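Local coordinates for protein heavy metal cation tricomponent efflux pump ZneA(CzcA-like) (Cupriavidus metallidurans, PDB 4K0J) that pumps Zn(II) in exchange for protons as the inner-membrane RND component of a tripartite heavy-metal efflux system, at residues D128-P133 and L285-E290; L152-F157 and L179-M184; L667-Y672 and V810-R815. One frame throughout, in Å; residues are numbered along the deposited sequence.

All three contacts lie outside the predicted transmembrane helices, in the large porter and docking part of this RND pump. Contact 1 closes a long loop of chain in which contact 2 is nested; contact 3 follows later in the sequence. Contacts 1 and 2, centres about 26 Å apart, share the subdomain of strands 135-143, 170-177 and 280-287 and helix 149-164: contact 1 at its junction with the preceding subdomain, contact 2 at its exit toward the docking region. Contact 3, about 27 Å from contact 1 and about 40 Å from contact 2 between centres, pairs strands in a separate four-stranded sheet. None touches another: contacts 1 and 2 sit where one subdomain meets its neighbours, contact 3 at the centre of another.

Contact 1. Residues D128-P133 and L285-E290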
ATOM      1  N   ASP C 128      12.773  14.130   3.624  1.00 38.84           N
ATOM      2  CA  ASP C 128      12.538  14.783   4.907  1.00 38.70           C
ATOM      3  C   ASP C 128      11.564  13.946   5.743  1.00 30.44           C
ATOM      4  O   ASP C 128      10.826  13.135   5.195  1.00 31.64           O
ATOM      5  CB  ASP C 128      11.999  16.205   4.695  1.00 43.50           C
ATOM      6  CG  ASP C 128      10.489  16.242   4.492  1.00 59.11           C
ATOM      7  OD1 ASP C 128       9.819  17.072   5.146  1.00 73.30           O
ATOM      8  OD2 ASP C 128       9.967  15.456   3.674  1.00 55.25           O
ATOM      9  N   PRO C 129      11.577  14.126   7.074  1.00 29.43           N
ATOM     10  CA  PRO C 129      10.653  13.414   7.968  1.00 34.65           C
ATOM     11  C   PRO C 129       9.175  13.615   7.624  1.00 35.65           C
ATOM     12  O   PRO C 129       8.783  14.681   7.149  1.00 37.41           O
ATOM     13  CB  PRO C 129      10.973  14.008   9.352  1.00 33.58           C
ATOM     14  CG  PRO C 129      11.814  15.218   9.094  1.00 27.59           C
ATOM     15  CD  PRO C 129      12.551  14.926   7.833  1.00 30.95           C
ATOM     16  N   LEU C 130       8.365  12.589   7.867  1.00 31.32           N
ATOM     17  CA  LEU C 130       6.942  12.630   7.541  1.00 45.86           C
ATOM     18  C   LEU C 130       6.138  13.337   8.631  1.00 48.23           C
ATOM     19  O   LEU C 130       5.609  12.710   9.555  1.00 39.61           O
ATOM     20  CB  LEU C 130       6.395  11.222   7.292  1.00 33.68           C
ATOM     21  CG  LEU C 130       4.932  11.130   6.855  1.00 35.03           C
ATOM     22  CD1 LEU C 130       4.689  11.923   5.589  1.00 35.68           C
ATOM     23  CD2 LEU C 130       4.517   9.685   6.654  1.00 40.18           C
ATOM     24  N   THR C 131       6.049  14.655   8.501  1.00 51.37           N
ATOM     25  CA  THR C 131       5.354  15.482   9.470  1.00 49.53           C
ATOM     26  C   THR C 131       4.629  16.616   8.760  1.00 52.24           C
ATOM     27  O   THR C 131       5.011  17.017   7.663  1.00 67.17           O
ATOM     28  CB  THR C 131       6.336  16.070  10.509  1.00 49.03           C
ATOM     29  OG1 THR C 131       5.679  17.079  11.280  1.00 46.38           O
ATOM     30  CG2 THR C 131       7.539  16.695   9.820  1.00 53.86           C
ATOM     31  N   SER C 132       3.572  17.112   9.391  1.00 44.24           N
ATOM     32  CA  SER C 132       2.835  18.264   8.904  1.00 32.19           C
ATOM     33  C   SER C 132       3.544  19.527   9.361  1.00 34.13           C
ATOM     34  O   SER C 132       4.247  19.512  10.376  1.00 31.77           O
ATOM     35  CB  SER C 132       1.410  18.234   9.455  1.00 54.41           C
ATOM     36  OG  SER C 132       0.743  19.464   9.253  1.00 52.05           O
ATOM     37  N   PRO C 133       3.367  20.632   8.619  1.00 31.22           N
ATOM     38  CA  PRO C 133       3.876  21.945   9.031  1.00 30.31           C
ATOM     39  C   PRO C 133       3.334  22.395  10.386  1.00 36.23           C
ATOM     40  O   PRO C 133       3.816  23.384  10.935  1.00 46.32           O
ATOM     41  CB  PRO C 133       3.368  22.877   7.929  1.00 31.13           C
ATOM     42  CG  PRO C 133       2.286  22.113   7.242  1.00 32.63           C
ATOM     43  CD  PRO C 133       2.736  20.699   7.294  1.00 32.48           C
ATOM     44  N   LEU C 285       8.689  16.716  16.427  1.00 26.15           N
ATOM     45  CA  LEU C 285       7.905  16.679  15.204  1.00 28.48           C
ATOM     46  C   LEU C 285       6.847  15.593  15.241  1.00 37.07           C
ATOM     47  O   LEU C 285       7.161  14.402  15.194  1.00 33.48           O
ATOM     48  CB  LEU C 285       8.813  16.484  13.993  1.00 28.49           C
ATOM     49  CG  LEU C 285       9.971  17.482  13.934  1.00 25.66           C
ATOM     50  CD1 LEU C 285      10.789  17.305  12.663  1.00 25.67           C
ATOM     51  CD2 LEU C 285       9.439  18.894  14.044  1.00 25.47           C
ATOM     52  N   LEU C 286       5.591  16.022  15.325  1.00 42.19           N
ATOM     53  CA  LEU C 286       4.459  15.117  15.303  1.00 39.00           C
ATOM     54  C   LEU C 286       4.427  14.360  13.983  1.00 43.00           C
ATOM     55  O   LEU C 286       4.341  14.971  12.915  1.00 30.38           O
ATOM     56  CB  LEU C 286       3.154  15.896  15.488  1.00 30.33           C
ATOM     57  CG  LEU C 286       1.872  15.062  15.544  1.00 46.51           C
ATOM     58  CD1 LEU C 286       1.712  14.404  16.909  1.00 31.82           C
ATOM     59  CD2 LEU C 286       0.667  15.915  15.200  1.00 51.94           C
ATOM     60  N   LEU C 287       4.514  13.032  14.072  1.00 46.39           N
ATOM     61  CA  LEU C 287       4.365  12.153  12.918  1.00 31.60           C
ATOM     62  C   LEU C 287       3.033  12.428  12.254  1.00 32.76           C
ATOM     63  O   LEU C 287       2.036  12.667  12.931  1.00 48.69           O
ATOM     64  CB  LEU C 287       4.439  10.683  13.344  1.00 32.14           C
ATOM     65  CG  LEU C 287       3.982   9.644  12.316  1.00 33.47           C
ATOM     66  CD1 LEU C 287       4.917   9.625  11.112  1.00 42.73           C
ATOM     67  CD2 LEU C 287       3.864   8.267  12.930  1.00 34.12           C
ATOM     68  N   LYS C 288       3.024  12.404  10.929  1.00 33.36           N
ATOM     69  CA  LYS C 288       1.827  12.726  10.169  1.00 39.86           C
ATOM     70  C   LYS C 288       0.668  11.806  10.528  1.00 41.93           C
ATOM     71  O   LYS C 288       0.850  10.600  10.694  1.00 36.29           O
ATOM     72  CB  LYS C 288       2.115  12.641   8.669  1.00 46.61           C
ATOM     73  CG  LYS C 288       1.018  13.212   7.782  1.00 45.80           C
ATOM     74  CD  LYS C 288       0.767  14.682   8.090  1.00 40.93           C
ATOM     75  CE  LYS C 288      -0.276  15.255   7.152  1.00 37.26           C
ATOM     76  NZ  LYS C 288       0.047  14.892   5.753  1.00 39.45           N
ATOM     77  N   ASN C 289      -0.519  12.397  10.651  1.00 52.33           N
ATOM     78  CA  ASN C 289      -1.756  11.667  10.936  1.00 57.27           C
ATOM     79  C   ASN C 289      -1.716  10.830  12.215  1.00 54.73           C
ATOM     80  O   ASN C 289      -2.111   9.666  12.221  1.00 67.23           O
ATOM     81  CB  ASN C 289      -2.203  10.826   9.729  1.00 39.74           C
ATOM     82  CG  ASN C 289      -2.535  11.682   8.513  1.00 42.18           C
ATOM     83  OD1 ASN C 289      -2.234  11.318   7.380  1.00 46.61           O
ATOM     84  ND2 ASN C 289      -3.151  12.833   8.751  1.00 52.25           N
ATOM     85  N   GLU C 290      -1.230  11.442  13.290  1.00 40.63           N
ATOM     86  CA  GLU C 290      -1.302  10.859  14.624  1.00 47.81           C
ATOM     87  C   GLU C 290      -1.810  11.927  15.587  1.00 50.10           C
ATOM     88  O   GLU C 290      -1.579  13.117  15.373  1.00 56.48           O
ATOM     89  CB  GLU C 290       0.062  10.332  15.068  1.00 59.91           C
ATOM     90  CG  GLU C 290       0.587   9.162  14.237  1.00 76.26           C
ATOM     91  CD  GLU C 290      -0.192   7.870  14.455  1.00 90.83           C
ATOM     92  OE1 GLU C 290      -0.943   7.779  15.449  1.00 99.89           O
ATOM     93  OE2 GLU C 290      -0.050   6.942  13.628  1.00 91.74           O
TER
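The backbone N of K288 donates to the carbonyl O of L130 at 2.9 Å. The bond joins the chain link 128-133, which leads from the sheet of strands 46-52, 90-97 and 126-127 into strand 135-143, to the outgoing end of strand 280-287: the junction of the two N-terminal porter subdomains expected in an RND pump. L130 is the centre of an inverse gamma turn, and the touching parts, 129-132 and 285-288, run 73° apart from end to end. A methyl also reaches the bonded carbonyl, with L287 CD1 3.5 Å from L130 O. One residue on, T131 OG1 stands 3.0 Å from L286 O and 3.0 Å from S132 O; its single proton can serve either carbonyl. The hydroxyl is placed there by a chi1 of 169°, OG1 anti to the backbone N. Apolar contact comes mainly from K288, whose aliphatic chain lies at about a right angle to the L130 side chain, its CB 3.7 Å from L130 CG. A bend at chi2 (59°) then sets CD against the link, 3.9 Å from S132 CB. The ammonium beyond leads away to a salt bridge with D103 at the start of helix 103-113, the helix that also packs on L130; the charge is thus paired outside the contact. S132 OG is held by D41 and the backbone N of I134, while L287 also packs on P77 of a neighbouring subunit. At the far edge the pyrrolidine of P129 lightly touches L285, CG to CD1 at 4.3 Å.

Contact 2. Residues L152-F157 and L179-M184; sequences LSELQF and LTTQFM
S153 and F157, on the helix, meet L179 and T180, just after strand 170-177, on the more closely engaged side of the contact. The backbone N of L179 points its hydrogen at S153 OG with an N-H...O angle of 159°; the modelled separation is shorter than usual and its exact value is doubtful. The same hydroxyl is hydrogen-bonded to the carbonyl of L149, one turn back in helix 149-164, so it lies between the helix and the incoming chain, each offering it a polar partner. S153 CB lies beside the L179 carbonyl. One turn further along the helix, F157 reaches T180: ring atoms CZ and CE2 come to 3.5 Å and 3.6 Å from T180 CG2, and the methyl approaches the ring obliquely. The carbonyl O of S153 lies over one ring face, offset toward the rim.

The other side is looser. E154 carboxylate oxygen OE2 takes a weak bond from T181 OG1, at 3.4 Å, with the two side chains crossing at about a right angle. The firmer partner of the partly exposed E154 is W158 NE1, bonded to OE1; T181 OG1 is likewise bonded to R150 NE. Beyond T181 the chain leaves the helix and enters strand 182-187, which pairs with strands 259-263 and 750-758. This is consistent with the exit from the beta-alpha-beta unit of strand 135-143, helix 149-164 and strand 170-177, in a porter subdomain of ferredoxin-like topology, into the docking region, as in RND pumps.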
ATOM      1  N   LEU C 152      25.892  20.878  27.333  1.00 37.30           N
ATOM      2  CA  LEU C 152      24.474  20.865  26.999  1.00 39.45           C
ATOM      3  C   LEU C 152      24.237  20.315  25.600  1.00 41.51           C
ATOM      4  O   LEU C 152      23.201  19.712  25.328  1.00 50.68           O
ATOM      5  CB  LEU C 152      23.881  22.264  27.121  1.00 25.16           C
ATOM      6  CG  LEU C 152      23.940  22.825  28.537  1.00 40.51           C
ATOM      7  CD1 LEU C 152      23.088  24.078  28.649  1.00 46.10           C
ATOM      8  CD2 LEU C 152      23.503  21.765  29.539  1.00 28.15           C
ATOM      9  N   SER C 153      25.206  20.519  24.713  1.00 42.36           N
ATOM     10  CA  SER C 153      25.087  20.010  23.355  1.00 34.52           C
ATOM     11  C   SER C 153      25.180  18.498  23.343  1.00 33.33           C
ATOM     12  O   SER C 153      24.377  17.836  22.688  1.00 35.64           O
ATOM     13  CB  SER C 153      26.154  20.610  22.443  1.00 29.40           C
ATOM     14  OG  SER C 153      25.994  22.011  22.337  1.00 24.17           O
ATOM     15  N   GLU C 154      26.148  17.947  24.071  1.00 25.31           N
ATOM     16  CA  GLU C 154      26.293  16.494  24.129  1.00 25.90           C
ATOM     17  C   GLU C 154      25.114  15.862  24.860  1.00 40.55           C
ATOM     18  O   GLU C 154      24.666  14.772  24.502  1.00 38.51           O
ATOM     19  CB  GLU C 154      27.606  16.093  24.797  1.00 30.58           C
ATOM     20  CG  GLU C 154      28.841  16.642  24.107  1.00 54.72           C
ATOM     21  CD  GLU C 154      28.969  16.171  22.670  1.00 50.75           C
ATOM     22  OE1 GLU C 154      29.208  14.959  22.471  1.00 33.81           O
ATOM     23  OE2 GLU C 154      28.834  17.012  21.747  1.00 48.30           O
ATOM     24  N   LEU C 155      24.613  16.549  25.884  1.00 40.20           N
ATOM     25  CA  LEU C 155      23.439  16.074  26.605  1.00 37.47           C
ATOM     26  C   LEU C 155      22.272  15.992  25.645  1.00 33.50           C
ATOM     27  O   LEU C 155      21.533  15.012  25.626  1.00 32.87           O
ATOM     28  CB  LEU C 155      23.087  17.006  27.760  1.00 26.42           C
ATOM     29  CG  LEU C 155      23.989  16.905  28.985  1.00 43.18           C
ATOM     30  CD1 LEU C 155      23.617  17.970  29.998  1.00 55.68           C
ATOM     31  CD2 LEU C 155      23.895  15.523  29.597  1.00 28.20           C
ATOM     32  N   GLN C 156      22.119  17.032  24.841  1.00 24.81           N
ATOM     33  CA  GLN C 156      21.070  17.060  23.845  1.00 32.12           C
ATOM     34  C   GLN C 156      21.223  15.863  22.930  1.00 31.90           C
ATOM     35  O   GLN C 156      20.321  15.033  22.819  1.00 34.67           O
ATOM     36  CB  GLN C 156      21.166  18.351  23.032  1.00 33.90           C
ATOM     37  CG  GLN C 156      20.236  18.428  21.832  1.00 34.84           C
ATOM     38  CD  GLN C 156      18.849  18.924  22.189  1.00 40.91           C
ATOM     39  OE1 GLN C 156      18.228  18.443  23.137  1.00 52.33           O
ATOM     40  NE2 GLN C 156      18.356  19.895  21.427  1.00 37.20           N
ATOM     41  N   PHE C 157      22.395  15.761  22.314  1.00 24.49           N
ATOM     42  CA  PHE C 157      22.632  14.796  21.248  1.00 24.82           C
ATOM     43  C   PHE C 157      22.500  13.349  21.680  1.00 30.02           C
ATOM     44  O   PHE C 157      21.972  12.524  20.933  1.00 29.44           O
ATOM     45  CB  PHE C 157      24.020  15.000  20.646  1.00 25.71           C
ATOM     46  CG  PHE C 157      24.208  16.332  19.992  1.00 24.24           C
ATOM     47  CD1 PHE C 157      23.138  17.004  19.435  1.00 28.58           C
ATOM     48  CD2 PHE C 157      25.456  16.913  19.936  1.00 24.36           C
ATOM     49  CE1 PHE C 157      23.313  18.235  18.834  1.00 25.27           C
ATOM     50  CE2 PHE C 157      25.637  18.139  19.338  1.00 26.20           C
ATOM     51  CZ  PHE C 157      24.563  18.800  18.782  1.00 25.10           C
ATOM     52  N   LEU C 179      26.761  23.107  20.263  1.00 31.82           N
ATOM     53  CA  LEU C 179      28.022  22.887  19.570  1.00 30.89           C
ATOM     54  C   LEU C 179      28.328  21.414  19.384  1.00 48.21           C
ATOM     55  O   LEU C 179      28.571  20.700  20.358  1.00 68.71           O
ATOM     56  CB  LEU C 179      29.167  23.514  20.362  1.00 32.95           C
ATOM     57  CG  LEU C 179      29.059  24.980  20.775  1.00 34.88           C
ATOM     58  CD1 LEU C 179      29.932  25.231  21.987  1.00 35.20           C
ATOM     59  CD2 LEU C 179      29.450  25.894  19.622  1.00 28.22           C
ATOM     60  N   THR C 180      28.331  20.956  18.136  1.00 41.80           N
ATOM     61  CA  THR C 180      28.801  19.607  17.848  1.00 37.83           C
ATOM     62  C   THR C 180      30.317  19.588  18.035  1.00 42.53           C
ATOM     63  O   THR C 180      31.003  20.548  17.691  1.00 42.16           O
ATOM     64  CB  THR C 180      28.431  19.159  16.429  1.00 32.64           C
ATOM     65  OG1 THR C 180      29.061  20.022  15.482  1.00 45.09           O
ATOM     66  CG2 THR C 180      26.933  19.234  16.218  1.00 37.12           C
ATOM     67  N   THR C 181      30.830  18.504  18.601  1.00 48.75           N
ATOM     68  CA  THR C 181      32.237  18.431  18.977  1.00 55.04           C
ATOM     69  C   THR C 181      33.023  17.554  18.014  1.00 53.24           C
ATOM     70  O   THR C 181      32.630  16.423  17.727  1.00 51.08           O
ATOM     71  CB  THR C 181      32.403  17.879  20.416  1.00 68.37           C
ATOM     72  OG1 THR C 181      31.721  18.731  21.347  1.00 72.81           O
ATOM     73  CG2 THR C 181      33.874  17.788  20.802  1.00 62.91           C
ATOM     74  N   GLN C 182      34.138  18.074  17.514  1.00 53.75           N
ATOM     75  CA  GLN C 182      34.982  17.296  16.614  1.00 46.91           C
ATOM     76  C   GLN C 182      36.443  17.342  17.025  1.00 48.30           C
ATOM     77  O   GLN C 182      36.847  18.192  17.818  1.00 49.97           O
ATOM     78  CB  GLN C 182      34.805  17.747  15.161  1.00 34.22           C
ATOM     79  CG  GLN C 182      35.014  19.224  14.914  1.00 38.30           C
ATOM     80  CD  GLN C 182      34.583  19.629  13.521  1.00 48.85           C
ATOM     81  OE1 GLN C 182      35.015  20.660  12.995  1.00 58.39           O
ATOM     82  NE2 GLN C 182      33.723  18.816  12.912  1.00 36.71           N
ATOM     83  N   PHE C 183      37.216  16.401  16.494  1.00 52.60           N
ATOM     84  CA  PHE C 183      38.651  16.317  16.737  1.00 54.65           C
ATOM     85  C   PHE C 183      39.325  16.974  15.545  1.00 65.11           C
ATOM     86  O   PHE C 183      39.032  16.626  14.402  1.00 62.06           O
ATOM     87  CB  PHE C 183      39.104  14.852  16.812  1.00 52.31           C
ATOM     88  CG  PHE C 183      38.635  14.113  18.040  1.00 55.66           C
ATOM     89  CD1 PHE C 183      39.554  13.545  18.908  1.00 65.27           C
ATOM     90  CD2 PHE C 183      37.286  13.968  18.318  1.00 58.49           C
ATOM     91  CE1 PHE C 183      39.139  12.854  20.034  1.00 66.48           C
ATOM     92  CE2 PHE C 183      36.863  13.282  19.444  1.00 60.36           C
ATOM     93  CZ  PHE C 183      37.791  12.722  20.302  1.00 62.82           C
ATOM     94  N   MET C 184      40.219  17.925  15.790  1.00 75.20           N
ATOM     95  CA  MET C 184      40.865  18.598  14.670  1.00 75.49           C
ATOM     96  C   MET C 184      42.300  19.047  14.915  1.00 79.79           C
ATOM     97  O   MET C 184      42.623  19.627  15.953  1.00 83.09           O
ATOM     98  CB  MET C 184      40.015  19.770  14.172  1.00 75.68           C
ATOM     99  CG  MET C 184      39.781  20.867  15.191  1.00 77.80           C
ATOM    100  SD  MET C 184      38.686  22.142  14.543  1.00 94.20           S
ATOM    101  CE  MET C 184      38.865  23.415  15.787  1.00125.08           C
TER

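Contact 3. Residues L667-Y672 and V810-R815; sequences LVVKVY and VRLNLR
L667 and L812 face each other as a hydrogen-bonded pair of antiparallel strands, the two central strands of a four-stranded sheet with the 2-3-1-4 order of a ferredoxin-like porter subdomain. From L667, CB lies 3.3 Å from L812 O and also meets L812 CG. L667 CG, beside its own backbone N (chi1 -68°), is 4.2 Å from L812 O, and from there CD1 runs to L814, 3.7 Å from its CB, the two side chains crossing at about a right angle. L814 sits past the strand end, where the chain has turned into a loop.

Four backbone bonds knit the strands, two between L667 and L812 and two between V669 and V810. On the side of the sheet shared by L667, L812, V669 and V810, the valines meet at CB, and helix 676-690 packs against both. V668 and R811 form the non-hydrogen-bonded pair between them and turn to the other side, V668 CG1 to R811 CB at 4.0 Å. The extended R811 chain carries its guanidinium away to a salt bridge with D702. A chi1 of 74° puts L812 CG between its backbone N and carbonyl carbon, beside L667 CB; the CD2 methyl of L812 lies 3.4 Å from L667 O.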
ATOM      1  N   LEU C 667       0.205  36.433   1.836  1.00 53.81           N
ATOM      2  CA  LEU C 667       0.119  36.740   0.416  1.00 62.88           C
ATOM      3  C   LEU C 667       1.509  36.764  -0.197  1.00 65.54           C
ATOM      4  O   LEU C 667       2.477  37.128   0.467  1.00 61.92           O
ATOM      5  CB  LEU C 667      -0.546  38.106   0.217  1.00 63.61           C
ATOM      6  CG  LEU C 667      -2.025  38.232   0.585  1.00 58.84           C
ATOM      7  CD1 LEU C 667      -2.397  39.684   0.842  1.00 43.90           C
ATOM      8  CD2 LEU C 667      -2.887  37.647  -0.522  1.00 67.32           C
ATOM      9  N   VAL C 668       1.616  36.367  -1.461  1.00 39.72           N
ATOM     10  CA  VAL C 668       2.864  36.549  -2.192  1.00 39.04           C
ATOM     11  C   VAL C 668       2.579  37.039  -3.594  1.00 49.76           C
ATOM     12  O   VAL C 668       1.470  36.880  -4.107  1.00 59.77           O
ATOM     13  CB  VAL C 668       3.704  35.249  -2.302  1.00 45.32           C
ATOM     14  CG1 VAL C 668       4.141  34.750  -0.929  1.00 36.31           C
ATOM     15  CG2 VAL C 668       2.944  34.176  -3.066  1.00 46.75           C
ATOM     16  N   VAL C 669       3.591  37.642  -4.206  1.00 49.20           N
ATOM     17  CA  VAL C 669       3.543  37.990  -5.619  1.00 52.78           C
ATOM     18  C   VAL C 669       4.783  37.430  -6.307  1.00 55.91           C
ATOM     19  O   VAL C 669       5.905  37.865  -6.042  1.00 57.26           O
ATOM     20  CB  VAL C 669       3.469  39.511  -5.841  1.00 49.86           C
ATOM     21  CG1 VAL C 669       3.541  39.826  -7.327  1.00 55.18           C
ATOM     22  CG2 VAL C 669       2.192  40.066  -5.247  1.00 46.92           C
ATOM     23  N   LYS C 670       4.575  36.456  -7.183  1.00 42.43           N
ATOM     24  CA  LYS C 670       5.679  35.762  -7.824  1.00 45.74           C
ATOM     25  C   LYS C 670       6.025  36.372  -9.183  1.00 52.70           C
ATOM     26  O   LYS C 670       5.195  36.385 -10.096  1.00 64.80           O
ATOM     27  CB  LYS C 670       5.340  34.276  -7.961  1.00 51.35           C
ATOM     28  CG  LYS C 670       5.027  33.589  -6.633  1.00 53.25           C
ATOM     29  CD  LYS C 670       4.572  32.145  -6.831  1.00 66.07           C
ATOM     30  CE  LYS C 670       3.106  32.048  -7.257  1.00 74.80           C
ATOM     31  NZ  LYS C 670       2.140  32.226  -6.136  1.00 77.00           N
ATOM     32  N   VAL C 671       7.251  36.884  -9.297  1.00 42.56           N
ATOM     33  CA  VAL C 671       7.770  37.473 -10.535  1.00 45.29           C
ATOM     34  C   VAL C 671       8.685  36.487 -11.261  1.00 47.29           C
ATOM     35  O   VAL C 671       9.830  36.275 -10.863  1.00 53.95           O
ATOM     36  CB  VAL C 671       8.558  38.772 -10.254  1.00 50.64           C
ATOM     37  CG1 VAL C 671       9.244  39.280 -11.512  1.00 45.34           C
ATOM     38  CG2 VAL C 671       7.639  39.838  -9.682  1.00 62.98           C
ATOM     39  N   TYR C 672       8.170  35.892 -12.329  1.00 45.86           N
ATOM     40  CA  TYR C 672       8.855  34.799 -13.003  1.00 50.62           C
ATOM     41  C   TYR C 672       9.804  35.307 -14.073  1.00 47.21           C
ATOM     42  O   TYR C 672       9.622  36.398 -14.596  1.00 48.12           O
ATOM     43  CB  TYR C 672       7.829  33.855 -13.633  1.00 57.25           C
ATOM     44  CG  TYR C 672       6.907  33.190 -12.637  1.00 56.55           C
ATOM     45  CD1 TYR C 672       7.168  31.909 -12.174  1.00 51.50           C
ATOM     46  CD2 TYR C 672       5.775  33.841 -12.159  1.00 57.71           C
ATOM     47  CE1 TYR C 672       6.337  31.296 -11.269  1.00 46.96           C
ATOM     48  CE2 TYR C 672       4.933  33.235 -11.251  1.00 49.00           C
ATOM     49  CZ  TYR C 672       5.223  31.960 -10.808  1.00 49.67           C
ATOM     50  OH  TYR C 672       4.396  31.336  -9.902  1.00 54.17           O
ATOM     51  N   VAL C 810       7.719  38.262  -3.825  1.00 40.95           N
ATOM     52  CA  VAL C 810       7.422  39.401  -2.981  1.00 41.89           C
ATOM     53  C   VAL C 810       6.409  38.965  -1.938  1.00 45.87           C
ATOM     54  O   VAL C 810       5.207  38.956  -2.196  1.00 48.99           O
ATOM     55  CB  VAL C 810       6.861  40.590  -3.784  1.00 41.01           C
ATOM     56  CG1 VAL C 810       6.646  41.779  -2.870  1.00 51.09           C
ATOM     57  CG2 VAL C 810       7.798  40.962  -4.916  1.00 37.90           C
ATOM     58  N   ARG C 811       6.895  38.590  -0.762  1.00 34.39           N
ATOM     59  CA  ARG C 811       6.007  38.142   0.295  1.00 45.88           C
ATOM     60  C   ARG C 811       5.457  39.311   1.116  1.00 55.12           C
ATOM     61  O   ARG C 811       6.155  40.301   1.344  1.00 60.05           O
ATOM     62  CB  ARG C 811       6.692  37.089   1.172  1.00 39.06           C
ATOM     63  CG  ARG C 811       7.764  37.585   2.108  1.00 37.88           C
ATOM     64  CD  ARG C 811       8.233  36.431   2.978  1.00 35.45           C
ATOM     65  NE  ARG C 811       8.928  36.863   4.187  1.00 34.19           N
ATOM     66  CZ  ARG C 811      10.250  36.917   4.306  1.00 34.99           C
ATOM     67  NH1 ARG C 811      11.023  36.571   3.285  1.00 41.69           N
ATOM     68  NH2 ARG C 811      10.802  37.316   5.443  1.00 30.18           N
ATOM     69  N   LEU C 812       4.196  39.188   1.535  1.00 57.96           N
ATOM     70  CA  LEU C 812       3.465  40.275   2.191  1.00 55.68           C
ATOM     71  C   LEU C 812       2.238  39.801   2.989  1.00 50.41           C
ATOM     72  O   LEU C 812       1.586  38.829   2.617  1.00 46.69           O
ATOM     73  CB  LEU C 812       3.019  41.316   1.160  1.00 64.48           C
ATOM     74  CG  LEU C 812       1.849  40.949   0.243  1.00 76.99           C
ATOM     75  CD1 LEU C 812       1.101  42.204  -0.169  1.00 83.00           C
ATOM     76  CD2 LEU C 812       2.317  40.179  -0.982  1.00 78.33           C
ATOM     77  N   ASN C 813       1.918  40.503   4.074  1.00 53.26           N
ATOM     78  CA  ASN C 813       0.764  40.147   4.910  1.00 55.76           C
ATOM     79  C   ASN C 813      -0.449  41.066   4.724  1.00 60.79           C
ATOM     80  O   ASN C 813      -0.303  42.278   4.572  1.00 60.69           O
ATOM     81  CB  ASN C 813       1.159  40.102   6.388  1.00 59.75           C
ATOM     82  CG  ASN C 813       2.190  39.031   6.682  1.00 73.31           C
ATOM     83  OD1 ASN C 813       2.159  37.945   6.102  1.00 75.06           O
ATOM     84  ND2 ASN C 813       3.117  39.333   7.584  1.00 77.99           N
ATOM     85  N   LEU C 814      -1.642  40.481   4.758  1.00 69.14           N
ATOM     86  CA  LEU C 814      -2.885  41.212   4.504  1.00 71.83           C
ATOM     87  C   LEU C 814      -3.350  42.055   5.685  1.00 73.58           C
ATOM     88  O   LEU C 814      -4.270  42.860   5.553  1.00 82.76           O
ATOM     89  CB  LEU C 814      -3.999  40.241   4.090  1.00 83.03           C
ATOM     90  CG  LEU C 814      -4.058  38.857   4.756  1.00 91.92           C
ATOM     91  CD1 LEU C 814      -4.397  38.930   6.242  1.00 90.44           C
ATOM     92  CD2 LEU C 814      -5.050  37.959   4.029  1.00 98.73           C
ATOM     93  N   ARG C 815      -2.705  41.858   6.832  1.00 72.86           N
ATOM     94  CA  ARG C 815      -3.089  42.496   8.094  1.00 68.20           C
ATOM     95  C   ARG C 815      -3.273  44.007   7.997  1.00 73.82           C
ATOM     96  O   ARG C 815      -2.469  44.701   7.379  1.00 79.18           O
ATOM     97  CB  ARG C 815      -2.056  42.164   9.174  1.00 61.80           C
ATOM     98  CG  ARG C 815      -2.166  42.992  10.441  1.00 62.88           C
ATOM     99  CD  ARG C 815      -1.201  42.482  11.495  1.00 65.74           C
ATOM    100  NE  ARG C 815       0.133  42.265  10.944  1.00 67.18           N
ATOM    101  CZ  ARG C 815       1.123  43.146  11.017  1.00 68.71           C
ATOM    102  NH1 ARG C 815       2.304  42.867  10.483  1.00 74.32           N
ATOM    103  NH2 ARG C 815       0.936  44.310  11.624  1.00 67.21           N
TER